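Local coordinates for protein TagI restriction endonuclease (Thermocrispum agreste, PDB 6GHS) that probably cleaves DNA containing modified cytosines, pairing an SRA domain that recognises the modified base with an HNH nuclease domain, at residues Gly53-Tyr61 against Asn137-Gln148. Residues are numbered along the deposited sequence; the frame is centred on the assembly and turned at random.
Sequences GGYPDDRDY and NHEDAPQFRVCQ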
# COMPACT_ATOMS: atom_id res chain seq x y z
N GLY A 53 13.70 -23.71 -13.44
CA GLY A 53 14.41 -23.16 -14.61
C GLY A 53 13.70 -23.30 -15.96
O GLY A 53 14.29 -23.78 -16.94
N GLY A 54 12.43 -22.88 -16.00
CA GLY A 54 11.58 -23.00 -17.19
C GLY A 54 11.98 -22.10 -18.35
O GLY A 54 11.85 -22.51 -19.50
N TYR A 55 12.43 -20.88 -18.05
CA TYR A 55 13.05 -19.99 -19.03
C TYR A 55 14.40 -19.52 -18.50
O TYR A 55 14.59 -19.47 -17.29
CB TYR A 55 12.17 -18.76 -19.30
CG TYR A 55 11.03 -18.99 -20.26
CD1 TYR A 55 9.88 -19.67 -19.86
CD2 TYR A 55 11.08 -18.50 -21.57
CE1 TYR A 55 8.82 -19.87 -20.74
CE2 TYR A 55 10.02 -18.70 -22.46
CZ TYR A 55 8.89 -19.39 -22.04
OH TYR A 55 7.84 -19.60 -22.89
N PRO A 56 15.33 -19.16 -19.41
CA PRO A 56 16.61 -18.58 -18.96
C PRO A 56 16.50 -17.09 -18.60
O PRO A 56 17.47 -16.50 -18.13
CB PRO A 56 17.55 -18.78 -20.16
CG PRO A 56 16.70 -19.32 -21.28
CD PRO A 56 15.27 -19.18 -20.88
N ASP A 57 15.33 -16.49 -18.85
CA ASP A 57 15.01 -15.13 -18.40
C ASP A 57 14.75 -15.05 -16.89
O ASP A 57 14.94 -13.98 -16.30
CB ASP A 57 13.76 -14.62 -19.14
CG ASP A 57 13.93 -14.61 -20.63
OD1 ASP A 57 14.34 -13.56 -21.16
OD2 ASP A 57 13.65 -15.65 -21.27
N ASP A 58 14.27 -16.16 -16.30
CA ASP A 58 14.03 -16.29 -14.85
C ASP A 58 15.28 -15.89 -14.05
O ASP A 58 16.39 -16.27 -14.42
CB ASP A 58 13.73 -17.76 -14.45
CG ASP A 58 12.34 -18.24 -14.83
OD1 ASP A 58 11.51 -17.44 -15.31
OD2 ASP A 58 12.09 -19.45 -14.62
N ARG A 59 15.10 -15.15 -12.95
CA ARG A 59 16.18 -14.86 -12.01
C ARG A 59 15.68 -15.22 -10.64
O ARG A 59 14.53 -14.97 -10.32
CB ARG A 59 16.57 -13.39 -12.00
CG ARG A 59 17.08 -12.84 -13.32
CD ARG A 59 18.54 -13.20 -13.60
NE ARG A 59 18.89 -12.82 -14.97
CZ ARG A 59 18.76 -13.59 -16.06
NH1 ARG A 59 18.30 -14.84 -15.99
NH2 ARG A 59 19.11 -13.10 -17.24
N ASP A 60 16.56 -15.77 -9.82
CA ASP A 60 16.21 -16.20 -8.49
C ASP A 60 17.18 -15.60 -7.48
O ASP A 60 18.39 -15.89 -7.53
CB ASP A 60 16.25 -17.73 -8.46
CG ASP A 60 15.55 -18.31 -7.25
OD1 ASP A 60 15.25 -17.56 -6.29
OD2 ASP A 60 15.31 -19.54 -7.28
N TYR A 61 16.66 -14.77 -6.58
CA TYR A 61 17.45 -14.13 -5.54
C TYR A 61 16.96 -14.52 -4.12
O TYR A 61 17.20 -13.79 -3.15
CB TYR A 61 17.42 -12.61 -5.72
CG TYR A 61 17.88 -12.12 -7.08
CD1 TYR A 61 19.16 -12.39 -7.54
CD2 TYR A 61 17.04 -11.34 -7.89
CE1 TYR A 61 19.59 -11.92 -8.78
CE2 TYR A 61 17.46 -10.87 -9.13
CZ TYR A 61 18.74 -11.16 -9.57
OH TYR A 61 19.17 -10.71 -10.79
N ASN A 137 12.02 -8.76 -23.84
CA ASN A 137 12.43 -9.62 -24.94
C ASN A 137 13.05 -10.88 -24.39
O ASN A 137 13.85 -10.82 -23.45
CB ASN A 137 13.42 -8.89 -25.82
CG ASN A 137 12.84 -7.63 -26.41
OD1 ASN A 137 11.66 -7.58 -26.79
ND2 ASN A 137 13.65 -6.60 -26.48
N HIS A 138 12.66 -12.00 -24.97
CA HIS A 138 13.23 -13.32 -24.67
C HIS A 138 14.73 -13.32 -24.95
O HIS A 138 15.17 -12.75 -25.95
CB HIS A 138 12.52 -14.34 -25.54
CG HIS A 138 12.90 -15.76 -25.28
ND1 HIS A 138 13.22 -16.22 -24.02
CD2 HIS A 138 12.97 -16.83 -26.11
CE1 HIS A 138 13.49 -17.52 -24.10
NE2 HIS A 138 13.33 -17.91 -25.35
N GLU A 139 15.51 -13.94 -24.06
CA GLU A 139 16.97 -13.94 -24.22
C GLU A 139 17.44 -14.75 -25.43
O GLU A 139 18.26 -14.28 -26.22
CB GLU A 139 17.66 -14.45 -22.96
CG GLU A 139 17.79 -13.38 -21.89
CD GLU A 139 18.46 -13.87 -20.62
OE1 GLU A 139 18.77 -15.08 -20.50
OE2 GLU A 139 18.68 -13.03 -19.74
N ASP A 140 16.90 -15.95 -25.57
CA ASP A 140 17.26 -16.82 -26.69
C ASP A 140 16.72 -16.32 -28.04
O ASP A 140 17.26 -16.70 -29.07
CB ASP A 140 16.81 -18.27 -26.44
CG ASP A 140 17.50 -18.91 -25.22
OD1 ASP A 140 18.41 -18.29 -24.62
OD2 ASP A 140 17.11 -20.04 -24.87
N ALA A 141 15.66 -15.51 -28.04
CA ALA A 141 15.08 -15.00 -29.30
C ALA A 141 14.48 -13.61 -29.10
O ALA A 141 13.26 -13.48 -28.97
CB ALA A 141 14.04 -15.97 -29.84
N PRO A 142 15.32 -12.56 -29.07
CA PRO A 142 14.87 -11.19 -28.84
C PRO A 142 13.68 -10.68 -29.67
O PRO A 142 13.02 -9.74 -29.24
CB PRO A 142 16.13 -10.37 -29.14
CG PRO A 142 17.23 -11.25 -28.67
CD PRO A 142 16.80 -12.65 -29.04
N GLN A 143 13.39 -11.27 -30.83
CA GLN A 143 12.22 -10.84 -31.62
C GLN A 143 10.87 -11.19 -30.99
O GLN A 143 9.83 -10.72 -31.48
CB GLN A 143 12.31 -11.34 -33.09
CG GLN A 143 12.00 -12.82 -33.39
CD GLN A 143 13.19 -13.77 -33.23
OE1 GLN A 143 14.22 -13.44 -32.62
NE2 GLN A 143 13.04 -14.97 -33.76
N PHE A 144 10.88 -12.00 -29.92
CA PHE A 144 9.66 -12.37 -29.19
C PHE A 144 9.63 -11.82 -27.77
O PHE A 144 10.63 -11.81 -27.06
CB PHE A 144 9.51 -13.89 -29.13
CG PHE A 144 9.38 -14.53 -30.48
CD1 PHE A 144 8.32 -14.18 -31.32
CD2 PHE A 144 10.31 -15.47 -30.92
CE1 PHE A 144 8.19 -14.76 -32.57
CE2 PHE A 144 10.19 -16.05 -32.17
CZ PHE A 144 9.13 -15.69 -33.00
N ARG A 145 8.43 -11.39 -27.39
CA ARG A 145 8.17 -10.81 -26.10
C ARG A 145 7.72 -11.89 -25.14
O ARG A 145 6.96 -12.79 -25.52
CB ARG A 145 7.05 -9.75 -26.20
CG ARG A 145 7.26 -8.66 -27.25
CD ARG A 145 8.31 -7.65 -26.81
NE ARG A 145 7.77 -6.63 -25.91
CZ ARG A 145 8.51 -5.85 -25.12
NH1 ARG A 145 9.85 -5.94 -25.07
NH2 ARG A 145 7.90 -4.97 -24.34
N VAL A 146 8.17 -11.79 -23.90
CA VAL A 146 7.64 -12.61 -22.81
C VAL A 146 7.12 -11.72 -21.69
O VAL A 146 7.57 -10.58 -21.52
CB VAL A 146 8.68 -13.58 -22.22
CG1 VAL A 146 8.96 -14.69 -23.22
CG2 VAL A 146 9.97 -12.87 -21.81
N CYS A 147 6.20 -12.28 -20.92
CA CYS A 147 5.63 -11.65 -19.75
C CYS A 147 6.48 -11.98 -18.53
O CYS A 147 6.95 -13.09 -18.41
CB CYS A 147 4.23 -12.21 -19.56
SG CYS A 147 3.28 -11.23 -18.41
N GLN A 148 6.68 -11.03 -17.63
CA GLN A 148 7.48 -11.28 -16.42
C GLN A 148 6.88 -10.68 -15.16
O GLN A 148 6.17 -9.68 -15.21
CB GLN A 148 8.90 -10.76 -16.61
CG GLN A 148 9.84 -11.79 -17.21
CD GLN A 148 11.26 -11.27 -17.35
OE1 GLN A 148 11.50 -10.10 -17.67
NE2 GLN A 148 12.22 -12.16 -17.11
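Asp57 and His138 form the central polar link between the two loops. His138 ND1 donates to Asp57 OD2 at 2.8 Å, in the plane of the imidazole. Asp57 OD2 accepts through its syn lone pair, and the carboxylate is turned 34° from the ring. The other oxygen, Asp57 OD1, takes a weak bond from the backbone Glu139 N at 3.2 Å. Together they probably restrict how this buried carboxylate turns.

A salt bridge joins the partly exposed Arg59 to the exposed Glu139. The two side chains come from opposite directions. Arg59 NH2 meets Glu139 OE2 at the guanidinium edge, and the N-H...O bond within the bridge is weak. The Arg59 chain bends at CG (chi2 -79°), which lets NH1 bond back to Pro56 O at 2.8 Å and to Asp58 O. The guanidinium thus ties its own turn to the partner loop.

Tyr55 supplies ring and aliphatic contacts. It points its edge at the face of His138 in an offset edge-to-face pair, ring planes 74° apart and centroids 5.5 Å apart. Tyr55 CE2 also reaches Val146 CG1 at 4.2 Å, while its hydroxyl bonds to Gln80. Separately, Pro56 CG packs against the Asp140 carboxylate.

Within the SAD/SRA family region, the contact joins the loop leading into strand 59-60 to the hairpin connection between antiparallel strands 122-137 and 145-153, at one end of the curved SRA sheet.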